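Local coordinates for putative uncharacterized protein (Methanosarcina barkeri str. Fusaro, PDB 3P43) that probably acts as a manganese-dependent 3'-phosphoesterase of the LigD family, trimming 3' ends of nucleic acid strands during DNA repair, at residues 32-37 / 42-47; 108-113 / 118-123. All coordinates share one frame; numbering follows the deposited sequence.

Contact 1 (32-37 / 42-47); sequences FVVQRH and LHYDFR. With MN (manganese (II) ion), chain B.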
ATOM      1  N   PHE A  32       4.723  -7.592  -1.868  1.00 16.63           N
ATOM      2  CA  PHE A  32       3.787  -6.524  -1.582  1.00 13.56           C
ATOM      3  C   PHE A  32       2.595  -7.156  -0.894  1.00 17.49           C
ATOM      4  O   PHE A  32       2.282  -8.330  -1.124  1.00 14.75           O
ATOM      5  CB  PHE A  32       3.374  -5.768  -2.863  1.00 13.52           C
ATOM      6  CG  PHE A  32       2.200  -6.378  -3.602  1.00 13.59           C
ATOM      7  CD1 PHE A  32       0.899  -6.026  -3.280  1.00 15.78           C
ATOM      8  CD2 PHE A  32       2.404  -7.277  -4.638  1.00 12.98           C
ATOM      9  CE1 PHE A  32      -0.180  -6.581  -3.955  1.00 13.66           C
ATOM     10  CE2 PHE A  32       1.337  -7.829  -5.321  1.00 15.05           C
ATOM     11  CZ  PHE A  32       0.040  -7.484  -4.981  1.00 14.79           C
ATOM     12  N   VAL A  33       1.951  -6.392  -0.023  1.00 14.44           N
ATOM     13  CA  VAL A  33       0.746  -6.867   0.641  1.00 14.99           C
ATOM     14  C   VAL A  33      -0.282  -5.748   0.684  1.00 15.09           C
ATOM     15  O   VAL A  33       0.061  -4.565   0.744  1.00 11.45           O
ATOM     16  CB  VAL A  33       1.027  -7.380   2.070  1.00 17.52           C
ATOM     17  CG1 VAL A  33       1.380  -6.230   2.985  1.00 18.94           C
ATOM     18  CG2 VAL A  33      -0.177  -8.148   2.619  1.00 17.60           C
ATOM     19  N   VAL A  34      -1.546  -6.137   0.610  1.00 16.12           N
ATOM     20  CA  VAL A  34      -2.639  -5.214   0.814  1.00 14.04           C
ATOM     21  C   VAL A  34      -3.494  -5.772   1.946  1.00 17.44           C
ATOM     22  O   VAL A  34      -4.047  -6.866   1.842  1.00 16.45           O
ATOM     23  CB  VAL A  34      -3.494  -5.059  -0.449  1.00 14.55           C
ATOM     24  CG1 VAL A  34      -4.719  -4.201  -0.150  1.00 18.74           C
ATOM     25  CG2 VAL A  34      -2.678  -4.465  -1.583  1.00 12.02           C
ATOM     26  N   GLN A  35      -3.577  -5.023   3.035  1.00 14.77           N
ATOM     27  CA  GLN A  35      -4.407  -5.415   4.162  1.00 15.33           C
ATOM     28  C   GLN A  35      -5.603  -4.480   4.306  1.00 18.34           C
ATOM     29  O   GLN A  35      -5.448  -3.262   4.425  1.00 21.12           O
ATOM     30  CB  GLN A  35      -3.578  -5.436   5.453  1.00 16.78           C
ATOM     31  CG  GLN A  35      -2.794  -6.735   5.668  1.00 17.70           C
ATOM     32  CD  GLN A  35      -1.585  -6.546   6.563  1.00 21.36           C
ATOM     33  OE1 GLN A  35      -1.007  -5.463   6.610  1.00 22.33           O
ATOM     34  NE2 GLN A  35      -1.187  -7.606   7.267  1.00 18.83           N
ATOM     35  N   ARG A  36      -6.797  -5.057   4.273  1.00 17.71           N
ATOM     36  CA  ARG A  36      -7.999  -4.327   4.619  1.00 15.61           C
ATOM     37  C   ARG A  36      -7.972  -4.107   6.118  1.00 17.92           C
ATOM     38  O   ARG A  36      -7.908  -5.064   6.887  1.00 16.37           O
ATOM     39  CB  ARG A  36      -9.243  -5.119   4.239  1.00 16.72           C
ATOM     40  CG  ARG A  36     -10.523  -4.309   4.336  1.00 15.52           C
ATOM     41  CD  ARG A  36     -11.734  -5.146   3.992  1.00 20.78           C
ATOM     42  NE  ARG A  36     -12.076  -6.082   5.058  1.00 20.35           N
ATOM     43  CZ  ARG A  36     -12.606  -7.284   4.857  1.00 23.60           C
ATOM     44  NH1 ARG A  36     -12.847  -7.705   3.625  1.00 25.38           N
ATOM     45  NH2 ARG A  36     -12.889  -8.071   5.888  1.00 24.15           N
ATOM     46  N   HIS A  37      -8.010  -2.848   6.533  1.00 18.52           N
ATOM     47  CA  HIS A  37      -7.900  -2.518   7.947  1.00 17.03           C
ATOM     48  C   HIS A  37      -9.197  -1.888   8.440  1.00 20.43           C
ATOM     49  O   HIS A  37      -9.547  -0.782   8.042  1.00 17.52           O
ATOM     50  CB  HIS A  37      -6.717  -1.576   8.176  1.00 15.53           C
ATOM     51  CG  HIS A  37      -6.375  -1.372   9.616  1.00 21.27           C
ATOM     52  ND1 HIS A  37      -5.462  -0.430  10.037  1.00 22.77           N
ATOM     53  CD2 HIS A  37      -6.825  -1.985  10.737  1.00 19.45           C
ATOM     54  CE1 HIS A  37      -5.363  -0.471  11.353  1.00 22.48           C
ATOM     55  NE2 HIS A  37      -6.178  -1.408  11.802  1.00 20.82           N
ATOM     56  N   LEU A  42     -13.001   2.013   7.705  1.00 21.67           N
ATOM     57  CA  LEU A  42     -12.508   0.921   6.884  0.70 19.99           C
ATOM     58  C   LEU A  42     -11.600   1.511   5.807  1.00 20.42           C
ATOM     59  O   LEU A  42     -12.010   2.418   5.081  1.00 21.54           O
ATOM     60  CB  LEU A  42     -13.685   0.177   6.245  0.70 18.58           C
ATOM     61  CG  LEU A  42     -13.451  -1.178   5.571  0.70 18.58           C
ATOM     62  CD1 LEU A  42     -12.564  -1.055   4.328  0.70 15.60           C
ATOM     63  CD2 LEU A  42     -12.877  -2.180   6.575  0.70 17.44           C
ATOM     64  N   HIS A  43     -10.377   1.004   5.712  1.00 16.19           N
ATOM     65  CA  HIS A  43      -9.448   1.442   4.674  1.00 20.23           C
ATOM     66  C   HIS A  43      -8.515   0.304   4.296  1.00 16.96           C
ATOM     67  O   HIS A  43      -8.600  -0.791   4.850  1.00 18.19           O
ATOM     68  CB  HIS A  43      -8.641   2.654   5.133  1.00 16.38           C
ATOM     69  CG  HIS A  43      -7.753   2.372   6.301  1.00 19.31           C
ATOM     70  ND1 HIS A  43      -8.199   2.429   7.603  1.00 22.71           N
ATOM     71  CD2 HIS A  43      -6.446   2.029   6.365  1.00 20.37           C
ATOM     72  CE1 HIS A  43      -7.204   2.134   8.420  1.00 20.06           C
ATOM     73  NE2 HIS A  43      -6.129   1.892   7.694  1.00 20.99           N
ATOM     74  N   TYR A  44      -7.629   0.561   3.344  1.00 16.45           N
ATOM     75  CA  TYR A  44      -6.712  -0.466   2.887  1.00 14.55           C
ATOM     76  C   TYR A  44      -5.281  -0.009   3.054  1.00 16.45           C
ATOM     77  O   TYR A  44      -4.909   1.088   2.638  1.00 16.24           O
ATOM     78  CB  TYR A  44      -7.001  -0.846   1.434  1.00 17.90           C
ATOM     79  CG  TYR A  44      -8.303  -1.598   1.267  1.00 19.75           C
ATOM     80  CD1 TYR A  44      -8.312  -2.975   1.085  1.00 16.60           C
ATOM     81  CD2 TYR A  44      -9.525  -0.931   1.303  1.00 16.26           C
ATOM     82  CE1 TYR A  44      -9.497  -3.673   0.941  1.00 17.54           C
ATOM     83  CE2 TYR A  44     -10.723  -1.623   1.158  1.00 16.82           C
ATOM     84  CZ  TYR A  44     -10.701  -2.993   0.978  1.00 17.70           C
ATOM     85  OH  TYR A  44     -11.875  -3.692   0.830  1.00 18.08           O
ATOM     86  N   ASP A  45      -4.481  -0.848   3.691  1.00 16.27           N
ATOM     87  CA  ASP A  45      -3.070  -0.552   3.837  1.00 18.30           C
ATOM     88  C   ASP A  45      -2.307  -1.243   2.718  1.00 16.53           C
ATOM     89  O   ASP A  45      -2.389  -2.461   2.549  1.00 14.39           O
ATOM     90  CB  ASP A  45      -2.569  -0.967   5.216  1.00 16.75           C
ATOM     91  CG  ASP A  45      -3.145  -0.104   6.317  1.00 20.20           C
ATOM     92  OD1 ASP A  45      -2.968   1.129   6.256  1.00 21.87           O
ATOM     93  OD2 ASP A  45      -3.780  -0.646   7.238  1.00 18.33           O
ATOM     94  N   PHE A  46      -1.608  -0.433   1.930  1.00 14.80           N
ATOM     95  CA  PHE A  46      -0.804  -0.914   0.821  1.00 14.66           C
ATOM     96  C   PHE A  46       0.673  -0.868   1.225  1.00 15.83           C
ATOM     97  O   PHE A  46       1.182   0.186   1.596  1.00 14.05           O
ATOM     98  CB  PHE A  46      -1.055  -0.047  -0.420  1.00 13.89           C
ATOM     99  CG  PHE A  46      -0.204  -0.418  -1.591  1.00 12.66           C
ATOM    100  CD1 PHE A  46      -0.496  -1.540  -2.345  1.00 12.05           C
ATOM    101  CD2 PHE A  46       0.893   0.348  -1.932  1.00 13.31           C
ATOM    102  CE1 PHE A  46       0.290  -1.890  -3.417  1.00 14.41           C
ATOM    103  CE2 PHE A  46       1.682   0.003  -3.008  1.00 15.29           C
ATOM    104  CZ  PHE A  46       1.384  -1.121  -3.749  1.00 11.95           C
ATOM    105  N   ARG A  47       1.348  -2.010   1.159  1.00 13.58           N
ATOM    106  CA  ARG A  47       2.716  -2.116   1.656  1.00 14.83           C
ATOM    107  C   ARG A  47       3.667  -2.720   0.634  1.00 15.95           C
ATOM    108  O   ARG A  47       3.358  -3.734   0.007  1.00 15.78           O
ATOM    109  CB  ARG A  47       2.760  -2.969   2.923  1.00 15.82           C
ATOM    110  CG  ARG A  47       1.752  -2.587   3.987  1.00 17.55           C
ATOM    111  CD  ARG A  47       1.992  -3.404   5.240  1.00 17.15           C
ATOM    112  NE  ARG A  47       0.816  -3.438   6.089  1.00 20.91           N
ATOM    113  CZ  ARG A  47       0.460  -2.450   6.898  1.00 18.79           C
ATOM    114  NH1 ARG A  47       1.199  -1.351   6.960  1.00 21.15           N
ATOM    115  NH2 ARG A  47      -0.634  -2.563   7.639  1.00 18.55           N
TER
HETATM  116 MN    MN B 152      -4.240   1.058   8.603  1.00 21.87          MN
HETATM  117  O   HOH W   1     -12.563  -6.337   1.152  1.00 21.44           O
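His37, His43 and Asp45 converge on one manganese ion, in a closely packed, largely buried part of this strand pair. His37 ND1 lies 2.4 Å from the metal, His43 NE2 2.3 Å and Asp45 OD2 2.2 Å; imidazole nitrogens and a carboxylate are ligands that suit manganese. His37 CB sits over one face of the His43 ring as a CH-pi contact, and His37 NE2 is hydrogen-bonded to the carbonyl of Ala97, which helps fix the rotation of the His37 ring. Further along the same face, Arg47 grips Gln35 OE1 side-on, through NE at 2.8 Å and NH2 at 3.1 Å. The amide stands almost perpendicular to the guanidinium, 83° between planes, and Arg47 NH2 keeps a long, charge-only pairing with Asp45 OD2, well out of the guanidinium plane. The two strands form an antiparallel hairpin of the LigD phosphoesterase beta barrel, the metal site on one face and Val34, Phe46 and Tyr44 on the other. Toward Arg36, partly exposed, and Leu42, exposed, the pair opens to solvent. With CG anti to the backbone N (chi1 -169°), Arg36 runs alongside Tyr44 and lays CG over the ring, 3.9 Å from its centroid. A water joins Arg36 NH1 to Tyr44 OH, and the same NH1 forms a salt bridge with Glu101.

Contact 2 (108-113 / 118-123); sequences FELLKR and IVVSLE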
ATOM      1  N   PHE A 108       6.759  -8.153  -6.452  1.00 18.04           N
ATOM      2  CA  PHE A 108       6.800  -7.039  -7.382  1.00 16.85           C
ATOM      3  C   PHE A 108       8.212  -6.770  -7.874  1.00 16.80           C
ATOM      4  O   PHE A 108       9.188  -7.149  -7.224  1.00 16.97           O
ATOM      5  CB  PHE A 108       6.202  -5.783  -6.743  1.00 16.21           C
ATOM      6  CG  PHE A 108       7.059  -5.169  -5.677  1.00 15.22           C
ATOM      7  CD1 PHE A 108       7.927  -4.130  -5.982  1.00 16.39           C
ATOM      8  CD2 PHE A 108       6.991  -5.618  -4.369  1.00 16.65           C
ATOM      9  CE1 PHE A 108       8.713  -3.552  -5.002  1.00 16.91           C
ATOM     10  CE2 PHE A 108       7.776  -5.043  -3.382  1.00 17.94           C
ATOM     11  CZ  PHE A 108       8.640  -4.009  -3.702  1.00 17.04           C
ATOM     12  N   GLU A 109       8.301  -6.132  -9.038  1.00 16.89           N
ATOM     13  CA  GLU A 109       9.564  -5.663  -9.585  1.00 17.68           C
ATOM     14  C   GLU A 109       9.553  -4.148  -9.487  1.00 18.59           C
ATOM     15  O   GLU A 109       8.592  -3.503  -9.913  1.00 18.39           O
ATOM     16  CB  GLU A 109       9.714  -6.102 -11.042  1.00 20.88           C
ATOM     17  CG  GLU A 109       9.932  -7.600 -11.218  1.00 26.34           C
ATOM     18  CD  GLU A 109       9.443  -8.131 -12.561  1.00 39.68           C
ATOM     19  OE1 GLU A 109       8.392  -7.662 -13.056  1.00 35.83           O
ATOM     20  OE2 GLU A 109      10.104  -9.039 -13.113  1.00 42.27           O
ATOM     21  N   LEU A 110      10.607  -3.582  -8.908  1.00 17.88           N
ATOM     22  CA  LEU A 110      10.693  -2.139  -8.738  1.00 18.44           C
ATOM     23  C   LEU A 110      11.258  -1.507  -9.998  1.00 20.16           C
ATOM     24  O   LEU A 110      12.385  -1.793 -10.388  1.00 24.16           O
ATOM     25  CB  LEU A 110      11.572  -1.789  -7.537  1.00 18.58           C
ATOM     26  CG  LEU A 110      11.785  -0.305  -7.236  1.00 18.84           C
ATOM     27  CD1 LEU A 110      10.501   0.326  -6.712  1.00 18.44           C
ATOM     28  CD2 LEU A 110      12.925  -0.115  -6.242  1.00 23.07           C
ATOM     29  N   LEU A 111      10.470  -0.646 -10.632  1.00 17.81           N
ATOM     30  CA  LEU A 111      10.856  -0.057 -11.905  1.00 19.28           C
ATOM     31  C   LEU A 111      11.578   1.263 -11.706  1.00 17.22           C
ATOM     32  O   LEU A 111      12.483   1.601 -12.461  1.00 20.40           O
ATOM     33  CB  LEU A 111       9.629   0.147 -12.798  1.00 19.00           C
ATOM     34  CG  LEU A 111       8.817  -1.127 -13.043  1.00 20.76           C
ATOM     35  CD1 LEU A 111       7.665  -0.850 -13.989  1.00 21.93           C
ATOM     36  CD2 LEU A 111       9.715  -2.236 -13.583  1.00 24.62           C
ATOM     37  N   LYS A 112      11.183   1.995 -10.674  1.00 14.74           N
ATOM     38  CA  LYS A 112      11.688   3.338 -10.449  1.00 16.73           C
ATOM     39  C   LYS A 112      11.384   3.749  -9.018  1.00 16.94           C
ATOM     40  O   LYS A 112      10.332   3.405  -8.477  1.00 14.95           O
ATOM     41  CB  LYS A 112      11.020   4.310 -11.430  1.00 16.08           C
ATOM     42  CG  LYS A 112      11.409   5.775 -11.273  1.00 24.52           C
ATOM     43  CD  LYS A 112      10.571   6.652 -12.205  1.00 26.76           C
ATOM     44  CE  LYS A 112      10.830   8.139 -11.997  1.00 34.94           C
ATOM     45  NZ  LYS A 112      11.861   8.677 -12.925  1.00 33.86           N
ATOM     46  N   ARG A 113      12.312   4.464  -8.398  1.00 16.05           N
ATOM     47  CA  ARG A 113      12.062   5.023  -7.078  1.00 17.20           C
ATOM     48  C   ARG A 113      12.850   6.290  -6.863  1.00 17.74           C
ATOM     49  O   ARG A 113      14.072   6.319  -7.025  1.00 18.66           O
ATOM     50  CB  ARG A 113      12.380   4.035  -5.954  1.00 19.14           C
ATOM     51  CG  ARG A 113      12.317   4.693  -4.582  1.00 19.90           C
ATOM     52  CD  ARG A 113      12.136   3.702  -3.449  1.00 20.78           C
ATOM     53  NE  ARG A 113      11.936   4.395  -2.178  1.00 22.57           N
ATOM     54  CZ  ARG A 113      12.334   3.933  -0.995  1.00 20.70           C
ATOM     55  NH1 ARG A 113      12.961   2.770  -0.913  1.00 21.06           N
ATOM     56  NH2 ARG A 113      12.113   4.641   0.105  1.00 20.10           N
ATOM     57  N   ILE A 118       7.295   6.494  -7.101  1.00 15.54           N
ATOM     58  CA  ILE A 118       7.567   5.067  -7.059  1.00 16.71           C
ATOM     59  C   ILE A 118       6.759   4.367  -8.144  1.00 18.13           C
ATOM     60  O   ILE A 118       5.550   4.574  -8.262  1.00 18.20           O
ATOM     61  CB  ILE A 118       7.242   4.468  -5.679  1.00 17.77           C
ATOM     62  CG1 ILE A 118       8.122   5.126  -4.610  1.00 21.55           C
ATOM     63  CG2 ILE A 118       7.442   2.962  -5.693  1.00 18.50           C
ATOM     64  CD1 ILE A 118       7.910   4.604  -3.206  1.00 17.87           C
ATOM     65  N   VAL A 119       7.437   3.561  -8.952  1.00 16.02           N
ATOM     66  CA  VAL A 119       6.773   2.794  -9.997  1.00 14.85           C
ATOM     67  C   VAL A 119       7.148   1.329  -9.835  1.00 15.25           C
ATOM     68  O   VAL A 119       8.326   0.990  -9.770  1.00 19.25           O
ATOM     69  CB  VAL A 119       7.184   3.266 -11.400  1.00 17.11           C
ATOM     70  CG1 VAL A 119       6.362   2.536 -12.469  1.00 17.67           C
ATOM     71  CG2 VAL A 119       7.021   4.771 -11.526  1.00 17.50           C
ATOM     72  N   VAL A 120       6.146   0.465  -9.767  1.00 13.59           N
ATOM     73  CA  VAL A 120       6.380  -0.954  -9.513  1.00 15.66           C
ATOM     74  C   VAL A 120       5.517  -1.845 -10.402  1.00 16.82           C
ATOM     75  O   VAL A 120       4.413  -1.471 -10.785  1.00 16.38           O
ATOM     76  CB  VAL A 120       6.085  -1.306  -8.048  1.00 14.38           C
ATOM     77  CG1 VAL A 120       7.011  -0.553  -7.130  1.00 14.74           C
ATOM     78  CG2 VAL A 120       4.626  -0.991  -7.716  1.00 16.61           C
ATOM     79  N   SER A 121       6.027  -3.024 -10.736  1.00 15.66           N
ATOM     80  CA  SER A 121       5.216  -4.005 -11.440  1.00 16.80           C
ATOM     81  C   SER A 121       4.745  -5.064 -10.449  1.00 17.90           C
ATOM     82  O   SER A 121       5.548  -5.824  -9.911  1.00 14.37           O
ATOM     83  CB  SER A 121       6.001  -4.649 -12.578  1.00 19.73           C
ATOM     84  OG  SER A 121       5.192  -5.573 -13.273  1.00 23.49           O
ATOM     85  N   LEU A 122       3.440  -5.099 -10.202  1.00 13.49           N
ATOM     86  CA  LEU A 122       2.879  -5.994  -9.197  1.00 17.45           C
ATOM     87  C   LEU A 122       2.447  -7.343  -9.770  1.00 19.62           C
ATOM     88  O   LEU A 122       1.921  -7.423 -10.881  1.00 19.28           O
ATOM     89  CB  LEU A 122       1.681  -5.336  -8.508  1.00 16.53           C
ATOM     90  CG  LEU A 122       1.898  -3.972  -7.854  1.00 15.64           C
ATOM     91  CD1 LEU A 122       0.637  -3.557  -7.122  1.00 13.27           C
ATOM     92  CD2 LEU A 122       3.066  -4.016  -6.903  1.00 13.53           C
ATOM     93  N   GLU A 123       2.659  -8.399  -8.991  1.00 21.02           N
ATOM     94  CA  GLU A 123       2.210  -9.730  -9.377  1.00 22.05           C
ATOM     95  C   GLU A 123       1.356 -10.344  -8.273  1.00 19.47           C
ATOM     96  O   GLU A 123       1.819 -11.199  -7.522  1.00 20.36           O
ATOM     97  CB  GLU A 123       3.408 -10.629  -9.695  1.00 25.48           C
ATOM     98  CG  GLU A 123       3.032 -12.001 -10.229  1.00 22.04           C
ATOM     99  CD  GLU A 123       2.095 -11.921 -11.422  1.00 34.67           C
ATOM    100  OE1 GLU A 123       2.528 -11.434 -12.492  1.00 40.42           O
ATOM    101  OE2 GLU A 123       0.925 -12.346 -11.287  1.00 35.83           O
TER
HETATM  102  O   HOH W   2       6.005  -8.178 -11.483  1.00 26.84           O
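Phe108 overlaps Val120 and Leu122 on the face that also carries Leu110 and Ile118: its CD1 lies 3.9 Å from Val120 CG1, while its CB meets Leu122 CD2 at 3.6 Å. CG lies between the backbone N and the carbonyl carbon (chi1 72°), which carries CD1 across to Val120, and a flat aromatic suits this buried spot, where Leu48 also packs on it. Leu110 bends CD1 onto Val120 CG1 at 3.6 Å, although the leucine itself is largely exposed. A classic beta bulge interrupts the antiparallel ladder here, with Leu111 and Lys112 both opposite Val119. Val119 O accepts from two backbone donors, Leu111 N at 2.8 Å and Lys112 N at 3.2 Å. On the opposite face from Phe108, the branched Val119 sets a methyl against each of the two bulge residues, CG1 against Leu111 CD1 and CG2 against Lys112 CB. An alanine here would lack those methyls and would probably cost Leu111 CD1 its apolar partner across the hairpin and open a gap beside the Lys112 chain. Farther along, Glu109 and Ser121, polar residues fitting the more solvent-exposed side, are linked by a water that donates to Glu109 OE1 and to Ser121 O, each at 2.9 Å.

From the N terminus, contact 1 comes first: residues 39-41 close a short turn between strands 31-38 and 42-50. The chain then passes through strands 53-59, 70-80 and 88-90 before the long strand 98-114 leads into contact 2, closed by residues 115 and 116. The two hairpins follow in series, neither nested nor crossing, their centres about 17 Å apart. Strand 98-114 joins them in one curled sheet, its earlier part pairing with strand 31-38 and its later part with strand 117-123. They also touch directly: Phe32 packs against Phe108 and Leu122, and Phe46 reaches Leu122, tying the Phe32 and Phe46 end of contact 1 to the Phe108 and Leu122 end of contact 2.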